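PDB 3FXA: SIS domain protein from Listeria monocytogenes str. 4b F2365, which is a putative sugar-phosphate isomerase that probably binds phosphorylated sugars through its SIS domain. Local coordinates for residues D9-H12 and Q13-E17. Sequence-based numbering, arbitrary orientation.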
ATOM      1  N   ASP A   9      12.752 -26.910 -18.455  1.00 18.45           N
ATOM      2  CA  ASP A   9      13.696 -27.536 -17.509  1.00 18.56           C
ATOM      3  C   ASP A   9      14.085 -26.560 -16.391  1.00 17.44           C
ATOM      4  O   ASP A   9      14.096 -26.939 -15.225  1.00 17.75           O
ATOM      5  CB  ASP A   9      14.949 -28.071 -18.220  1.00 19.07           C
ATOM      6  CG  ASP A   9      14.658 -29.276 -19.114  1.00 22.10           C
ATOM      7  OD1 ASP A   9      13.494 -29.721 -19.207  1.00 18.07           O
ATOM      8  OD2 ASP A   9      15.610 -29.784 -19.734  1.00 25.63           O
ATOM      9  N   ASN A  10      14.380 -25.312 -16.758  1.00 17.63           N
ATOM     10  CA  ASN A  10      14.725 -24.239 -15.776  1.00 17.52           C
ATOM     11  C   ASN A  10      13.580 -24.035 -14.763  1.00 16.09           C
ATOM     12  O   ASN A  10      13.796 -24.042 -13.528  1.00 16.09           O
ATOM     13  CB  ASN A  10      15.075 -22.941 -16.550  1.00 17.34           C
ATOM     14  CG  ASN A  10      15.586 -21.805 -15.655  1.00 17.22           C
ATOM     15  OD1 ASN A  10      14.860 -21.267 -14.809  1.00 16.70           O
ATOM     16  ND2 ASN A  10      16.819 -21.389 -15.892  1.00 15.22           N
ATOM     17  N   ILE A  11      12.373 -23.851 -15.309  1.00 16.11           N
ATOM     18  CA  ILE A  11      11.120 -23.720 -14.555  1.00 13.90           C
ATOM     19  C   ILE A  11      10.884 -24.902 -13.610  1.00 14.22           C
ATOM     20  O   ILE A  11      10.686 -24.716 -12.408  1.00 16.15           O
ATOM     21  CB  ILE A  11       9.895 -23.495 -15.500  1.00 12.08           C
ATOM     22  CG1 ILE A  11       9.946 -22.054 -16.052  1.00 17.55           C
ATOM     23  CG2 ILE A  11       8.553 -23.729 -14.750  1.00 14.34           C
ATOM     24  CD1 ILE A  11       8.800 -21.673 -17.012  1.00 12.41           C
ATOM     25  N   HIS A  12      10.944 -26.125 -14.137  1.00 13.14           N
ATOM     26  CA  HIS A  12      10.732 -27.328 -13.282  1.00 13.74           C
ATOM     27  C   HIS A  12      11.703 -27.454 -12.111  1.00 13.06           C
ATOM     28  O   HIS A  12      11.300 -27.925 -11.026  1.00 14.79           O
ATOM     29  CB  HIS A  12      10.771 -28.634 -14.103  1.00 14.76           C
ATOM     30  CG  HIS A  12       9.665 -28.745 -15.096  1.00 18.07           C
ATOM     31  ND1 HIS A  12       9.801 -29.422 -16.291  1.00 18.88           N
ATOM     32  CD2 HIS A  12       8.423 -28.214 -15.101  1.00 18.58           C
ATOM     33  CE1 HIS A  12       8.667 -29.337 -16.965  1.00 16.83           C
ATOM     34  NE2 HIS A  12       7.821 -28.600 -16.266  1.00 21.76           N
ATOM     35  N   GLN A  13      12.961 -27.059 -12.333  1.00 14.00           N
ATOM     36  CA  GLN A  13      14.000 -27.088 -11.303  1.00 16.41           C
ATOM     37  C   GLN A  13      13.600 -26.133 -10.165  1.00 16.16           C
ATOM     38  O   GLN A  13      13.678 -26.481  -8.980  1.00 17.46           O
ATOM     39  CB  GLN A  13      15.356 -26.681 -11.885  1.00 17.70           C
ATOM     40  CG  GLN A  13      16.575 -26.752 -10.938  1.00 20.70           C
ATOM     41  CD  GLN A  13      17.287 -28.099 -10.909  1.00 30.90           C
ATOM     42  OE1 GLN A  13      18.498 -28.146 -10.697  1.00 39.45           O
ATOM     43  NE2 GLN A  13      16.562 -29.183 -11.159  1.00 27.00           N
ATOM     44  N   THR A  14      13.115 -24.945 -10.532  1.00 16.24           N
ATOM     45  CA  THR A  14      12.686 -23.960  -9.523  1.00 15.98           C
ATOM     46  C   THR A  14      11.555 -24.522  -8.662  1.00 16.29           C
ATOM     47  O   THR A  14      11.627 -24.430  -7.438  1.00 16.95           O
ATOM     48  CB  THR A  14      12.274 -22.600 -10.158  1.00 16.93           C
ATOM     49  OG1 THR A  14      13.438 -21.975 -10.711  1.00 16.86           O
ATOM     50  CG2 THR A  14      11.663 -21.673  -9.114  1.00 16.82           C
ATOM     51  N   TRP A  15      10.541 -25.116  -9.297  1.00 14.85           N
ATOM     52  CA  TRP A  15       9.412 -25.687  -8.557  1.00 14.96           C
ATOM     53  C   TRP A  15       9.845 -26.835  -7.654  1.00 16.04           C
ATOM     54  O   TRP A  15       9.329 -26.955  -6.552  1.00 14.72           O
ATOM     55  CB  TRP A  15       8.285 -26.148  -9.484  1.00 15.54           C
ATOM     56  CG  TRP A  15       7.625 -25.050 -10.243  1.00 13.25           C
ATOM     57  CD1 TRP A  15       7.525 -23.720  -9.864  1.00 14.39           C
ATOM     58  CD2 TRP A  15       6.852 -25.176 -11.439  1.00 16.58           C
ATOM     59  NE1 TRP A  15       6.792 -23.029 -10.783  1.00 13.94           N
ATOM     60  CE2 TRP A  15       6.372 -23.887 -11.764  1.00 15.05           C
ATOM     61  CE3 TRP A  15       6.566 -26.243 -12.308  1.00 11.60           C
ATOM     62  CZ2 TRP A  15       5.599 -23.637 -12.901  1.00 13.03           C
ATOM     63  CZ3 TRP A  15       5.773 -25.995 -13.439  1.00 12.43           C
ATOM     64  CH2 TRP A  15       5.312 -24.697 -13.728  1.00 12.01           C
ATOM     65  N   GLN A  16      10.804 -27.646  -8.115  1.00 15.94           N
ATOM     66  CA  GLN A  16      11.345 -28.752  -7.296  0.50 16.29           C
ATOM     67  C   GLN A  16      11.956 -28.197  -6.020  1.00 15.52           C
ATOM     68  O   GLN A  16      11.634 -28.651  -4.937  1.00 15.49           O
ATOM     69  CB  GLN A  16      12.381 -29.612  -8.057  0.50 17.26           C
ATOM     70  CG  GLN A  16      11.797 -30.567  -9.093  0.50 18.38           C
ATOM     71  CD  GLN A  16      12.866 -31.350  -9.845  0.50 22.98           C
ATOM     72  OE1 GLN A  16      12.677 -31.728 -11.002  0.50 26.51           O
ATOM     73  NE2 GLN A  16      13.994 -31.597  -9.188  0.50 22.02           N
ATOM     74  N   GLU A  17      12.819 -27.178  -6.160  1.00 16.22           N
ATOM     75  CA  GLU A  17      13.488 -26.550  -5.009  1.00 18.03           C
ATOM     76  C   GLU A  17      12.503 -25.861  -4.050  1.00 17.02           C
ATOM     77  O   GLU A  17      12.656 -25.968  -2.823  1.00 19.73           O
ATOM     78  CB  GLU A  17      14.611 -25.606  -5.455  1.00 17.41           C
ATOM     79  CG  GLU A  17      15.747 -26.323  -6.193  1.00 21.80           C
ATOM     80  CD  GLU A  17      16.930 -25.431  -6.528  1.00 29.23           C
ATOM     81  OE1 GLU A  17      17.281 -24.544  -5.725  1.00 32.16           O
ATOM     82  OE2 GLU A  17      17.541 -25.656  -7.592  1.00 34.45           O
TER
HETATM   83  O   HOH W   1      12.760 -21.083 -13.140  1.00 15.44           O
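I11 and W15, one turn apart on helix 4-23, meet because their torsions lay them side by side: in I11, CG2 stands anti to the backbone N, while the CG of W15 is anti to its own carbonyl carbon (chi1 -65°), which swings the indole back toward the preceding turn. The I11 methyl CG2 settles over one face of the six-membered ring, 3.5 Å from its centroid and 13° off the ring normal, a CH-pi contact displaced toward the rim at CZ2 and CH2. H12 reaches the same indole differently. Its imidazole, at CD2, comes 3.8 Å from W15 CZ3, an oblique pair with the imidazole inclined at 48° to the six-membered ring. A water joins N10 to T14: it donates to N10 OD1 at 2.7 Å and is also hydrogen-bonded to T14 OG1 at 2.7 Å. The backbone keeps the regular i to i+4 helical bonds, in which W15 N binds I11 O at 3.1 Å and Q16 N binds H12 O at 3.0 Å. I11 and W15 pack on A169 of the second subunit, N10 and T14 on its C173 and V172. The methyl and the indole thus give a largely apolar patch toward that subunit, with the indole N-H as a polar point weakly hydrogen-bonded to A165 O there, while one water bridges the amide oxygen of N10 and the hydroxyl of T14.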